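Local coordinates for putative membrane protein (Corynebacterium diphtheriae NCTC 13129, PDB 3C8I) that is of unknown function but belongs to the DUF3239 family and is represented here by the C-terminal part of a putative membrane protein, at the interface of chains A and B and the interface of chains A and C. Sequence-based numbering; all coordinates share one arbitrary frame. Chains: chain A/B/C, Putative membrane protein.

Contact 1: the interface of chains A and B. Residues chain A 27, 55-56; chain B 58, 97-98, 100-101.
In chain A, the loop that follows strand 47-54 brings A:Thr55 and A:Ala56 against chain B, and the turn between strands 16-24 and 29-36 adds A:Arg27. Chain B answers with 3-10 helix 96-98, the stretch after it up to B:Pro101, and the loop of B:Pro58. This contact between two copies of the protein may not be biological. The polar core is one acceptor gripped by two donors. The carbonyl B:Trp98 O takes a hydrogen bond from A:Thr55 N at 2.9 Å and another from A:Ala56 N at 3.0 Å. Both donors come from the same face of the carbonyl plane. A:Thr55 N stands well above it, 44° out, while A:Ala56 N is tilted by only 20°. This pairing of successive amides fixes the loop of chain A over the end of the 3-10 helix.

The A:Thr55 side chain splits its two branches over chain B. Its methyl CG2 lies anti to the backbone N and meets B:Pro58 CG at 3.5 Å. The methyl and the proline ring lie alongside each other and point opposite ways. The hydroxyl OG1 lies beside the backbone N (chi1 -53°) and rests 3.1 Å from B:Pro101 N. That nitrogen is a proline tertiary amide without a hydrogen, so this is a packing contact. A:Arg27 uses its backbone, with O 3.6 Å from B:Pro101 CB. A:Ala56 CB touches the indole at B:Trp98 CD1, 3.8 Å away.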
loop_
_atom_site.group_PDB
_atom_site.type_symbol
_atom_site.label_atom_id
_atom_site.label_comp_id
_atom_site.label_asym_id
_atom_site.label_seq_id
_atom_site.Cartn_x
_atom_site.Cartn_y
_atom_site.Cartn_z
ATOM N N ARG A 27 17.679 13.703 -17.725
ATOM C CA ARG A 27 17.998 12.410 -17.106
ATOM C C ARG A 27 17.973 12.407 -15.554
ATOM O O ARG A 27 18.374 11.434 -14.916
ATOM C CB ARG A 27 19.353 11.911 -17.637
ATOM C CG ARG A 27 19.381 11.620 -19.158
ATOM C CD ARG A 27 18.378 10.523 -19.566
ATOM N NE ARG A 27 18.455 10.155 -20.992
ATOM C CZ ARG A 27 17.629 9.293 -21.598
ATOM N NH1 ARG A 27 16.642 8.696 -20.919
ATOM N NH2 ARG A 27 17.786 9.013 -22.892
ATOM N N THR A 55 16.443 10.228 -9.829
ATOM C CA THR A 55 16.218 9.916 -11.223
ATOM C C THR A 55 14.787 9.543 -11.506
ATOM O O THR A 55 14.237 9.983 -12.511
ATOM C CB THR A 55 17.218 8.842 -11.704
ATOM O OG1 THR A 55 18.548 9.287 -11.385
ATOM C CG2 THR A 55 17.144 8.670 -13.187
ATOM N N ALA A 56 14.163 8.775 -10.623
ATOM C CA ALA A 56 12.841 8.246 -10.902
ATOM C C ALA A 56 12.048 7.965 -9.640
ATOM O O ALA A 56 12.608 7.660 -8.576
ATOM C CB ALA A 56 12.954 6.950 -11.752
ATOM N N PRO B 58 15.459 3.464 -15.172
ATOM C CA PRO B 58 16.344 4.147 -16.101
ATOM C C PRO B 58 17.492 3.254 -16.559
ATOM O O PRO B 58 18.120 2.603 -15.729
ATOM C CB PRO B 58 16.865 5.325 -15.279
ATOM C CG PRO B 58 15.780 5.631 -14.353
ATOM C CD PRO B 58 15.178 4.304 -13.995
ATOM N N ALA B 97 19.406 2.811 -9.418
ATOM C CA ALA B 97 19.169 3.653 -10.595
ATOM C C ALA B 97 18.000 4.654 -10.441
ATOM O O ALA B 97 17.898 5.562 -11.261
ATOM C CB ALA B 97 18.961 2.803 -11.822
ATOM N N TRP B 98 17.122 4.484 -9.450
ATOM C CA TRP B 98 16.053 5.462 -9.194
ATOM C C TRP B 98 16.604 6.679 -8.447
ATOM O O TRP B 98 16.009 7.753 -8.484
ATOM C CB TRP B 98 14.934 4.871 -8.345
ATOM C CG TRP B 98 14.036 3.869 -9.026
ATOM C CD1 TRP B 98 13.979 3.569 -10.357
ATOM C CD2 TRP B 98 13.029 3.081 -8.390
ATOM N NE1 TRP B 98 13.009 2.610 -10.589
ATOM C CE2 TRP B 98 12.414 2.290 -9.394
ATOM C CE3 TRP B 98 12.610 2.935 -7.064
ATOM C CZ2 TRP B 98 11.390 1.377 -9.106
ATOM C CZ3 TRP B 98 11.610 2.032 -6.780
ATOM C CH2 TRP B 98 11.016 1.252 -7.794
ATOM N N THR B 100 20.219 7.600 -8.645
ATOM C CA THR B 100 21.363 8.229 -9.339
ATOM C C THR B 100 21.385 7.994 -10.854
ATOM O O THR B 100 21.232 6.860 -11.296
ATOM C CB THR B 100 22.734 7.739 -8.759
ATOM O OG1 THR B 100 23.805 8.225 -9.591
ATOM C CG2 THR B 100 22.813 6.207 -8.715
ATOM N N PRO B 101 21.626 9.062 -11.660
ATOM C CA PRO B 101 21.726 8.902 -13.116
ATOM C C PRO B 101 23.100 8.411 -13.563
ATOM O O PRO B 101 23.299 8.052 -14.742
ATOM C CB PRO B 101 21.516 10.328 -13.624
ATOM C CG PRO B 101 22.110 11.162 -12.563
ATOM C CD PRO B 101 21.807 10.473 -11.272
#

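Contact 2: the interface of chains A and C. Residues chain A 103-104, 107; chain C 79, 90, 92, 136.
A:Ala107 on helix 103-112 of chain A meets C:Phe136, C:Gln90 and C:Gln79 in the apolar part of this interface, a contact between two copies of the protein that may not be biological. The partners from chain C lie on strands 70-80 and 90-95 and in the loop before the C-terminal strand. The methyl A:Ala107 CB sits over the centre of the C:Phe136 ring, 3.8 Å from its centroid, as a CH-pi contact. The aliphatic stems of two glutamines close in on the same methyl. C:Gln90 CB is 3.5 Å from A:Ala107 CB, and C:Gln79 CB also packs against it.

Direct polar contact between the chains is slight. The hydroxyl A:Ser104 OG makes a weak hydrogen bond to the amide oxygen C:Gln90 OE1 at 3.4 Å. That oxygen is steadied within chain C by C:Ser92 OG, which donates at 3.1 Å in the carbonyl plane, on a lone pair. C:Gln90 has CG anti to its backbone N (chi1 -173°) and then bends at chi2 (-80°), which turns the amide toward the two serines in the first turn of the helix.

Water does more of the polar bridging. Water 1 gathers A:Ser104 OG and the amide nitrogens of both glutamines, with C:Gln90 NE2 at 2.6 Å and C:Gln79 NE2 at 3.1 Å. Water 2 joins A:Ser103 OG to C:Gln90 OE1. The backbone carbonyl C:Phe136 O is 3.0 Å from the oxygen of water 2. The amide of C:Gln90 therefore meets water 1 through NE2 and water 2 through OE1.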
loop_
_atom_site.group_PDB
_atom_site.type_symbol
_atom_site.label_atom_id
_atom_site.label_comp_id
_atom_site.label_asym_id
_atom_site.label_seq_id
_atom_site.Cartn_x
_atom_site.Cartn_y
_atom_site.Cartn_z
ATOM N N SER A 103 -1.574 3.306 -4.445
ATOM C CA SER A 103 -2.302 4.582 -4.490
ATOM C C SER A 103 -2.975 4.957 -3.145
ATOM O O SER A 103 -2.997 6.143 -2.772
ATOM C CB SER A 103 -3.282 4.580 -5.645
ATOM O OG SER A 103 -4.414 3.853 -5.256
ATOM N N SER A 104 -3.457 3.967 -2.391
ATOM C CA SER A 104 -4.053 4.248 -1.073
ATOM C C SER A 104 -2.979 4.827 -0.147
ATOM O O SER A 104 -3.233 5.781 0.586
ATOM C CB SER A 104 -4.655 2.994 -0.403
ATOM O OG SER A 104 -5.854 2.597 -0.987
ATOM N N ALA A 107 -1.842 8.430 -1.474
ATOM C CA ALA A 107 -2.938 9.379 -1.275
ATOM C C ALA A 107 -3.154 9.657 0.209
ATOM O O ALA A 107 -3.367 10.808 0.591
ATOM C CB ALA A 107 -4.240 8.882 -1.947
ATOM N N GLN C 79 -9.395 8.308 0.266
ATOM C CA GLN C 79 -8.495 9.261 0.889
ATOM C C GLN C 79 -8.871 10.646 0.445
ATOM O O GLN C 79 -9.153 10.872 -0.735
ATOM C CB GLN C 79 -7.022 8.964 0.531
ATOM C CG GLN C 79 -6.603 7.496 0.817
ATOM C CD GLN C 79 -6.885 7.036 2.228
ATOM O OE1 GLN C 79 -6.791 7.806 3.177
ATOM N NE2 GLN C 79 -7.229 5.759 2.374
ATOM N N GLN C 90 -8.766 9.668 -3.902
ATOM C CA GLN C 90 -8.511 8.258 -4.148
ATOM C C GLN C 90 -9.667 7.476 -3.577
ATOM O O GLN C 90 -10.127 7.796 -2.489
ATOM C CB GLN C 90 -7.194 7.825 -3.466
ATOM C CG GLN C 90 -6.731 6.377 -3.797
ATOM C CD GLN C 90 -7.424 5.296 -3.013
ATOM O OE1 GLN C 90 -7.537 4.152 -3.493
ATOM N NE2 GLN C 90 -7.900 5.613 -1.836
ATOM N N SER C 92 -11.005 3.205 -3.328
ATOM C CA SER C 92 -10.866 1.760 -3.618
ATOM C C SER C 92 -12.215 1.067 -3.761
ATOM O O SER C 92 -12.949 0.931 -2.763
ATOM C CB SER C 92 -10.095 1.016 -2.530
ATOM O OG SER C 92 -8.807 1.551 -2.396
ATOM N N PHE C 136 -3.764 8.595 -9.010
ATOM C CA PHE C 136 -4.376 7.643 -8.077
ATOM C C PHE C 136 -5.439 6.735 -8.730
ATOM O O PHE C 136 -6.298 6.183 -8.042
ATOM C CB PHE C 136 -4.999 8.375 -6.883
ATOM C CG PHE C 136 -4.026 9.208 -6.098
ATOM C CD1 PHE C 136 -2.763 8.705 -5.762
ATOM C CD2 PHE C 136 -4.350 10.510 -5.724
ATOM C CE1 PHE C 136 -1.856 9.483 -5.041
ATOM C CE2 PHE C 136 -3.462 11.291 -4.988
ATOM C CZ PHE C 136 -2.210 10.778 -4.648
HETATM O O HOH W 1 -8.057 3.856 0.023
HETATM O O HOH W 2 -6.595 3.586 -6.481
#

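The C-alpha centres of contact 1 and contact 2 are about 25 Å apart. Chain A takes part in both, but with different elements: the loop after strand 47-54 at contact 1 and helix 103-112 at contact 2. The residues used do not overlap. The two patches are still related in sequence: residues 97-101, given by chain B in contact 1, lie just before helix 103-112, which chain A gives in contact 2. Neither interface is exactly two-fold, and the partners offer different surfaces in these patches. The deposited assembly has four copies, but the structure alone does not show whether either interface forms in the full-length protein.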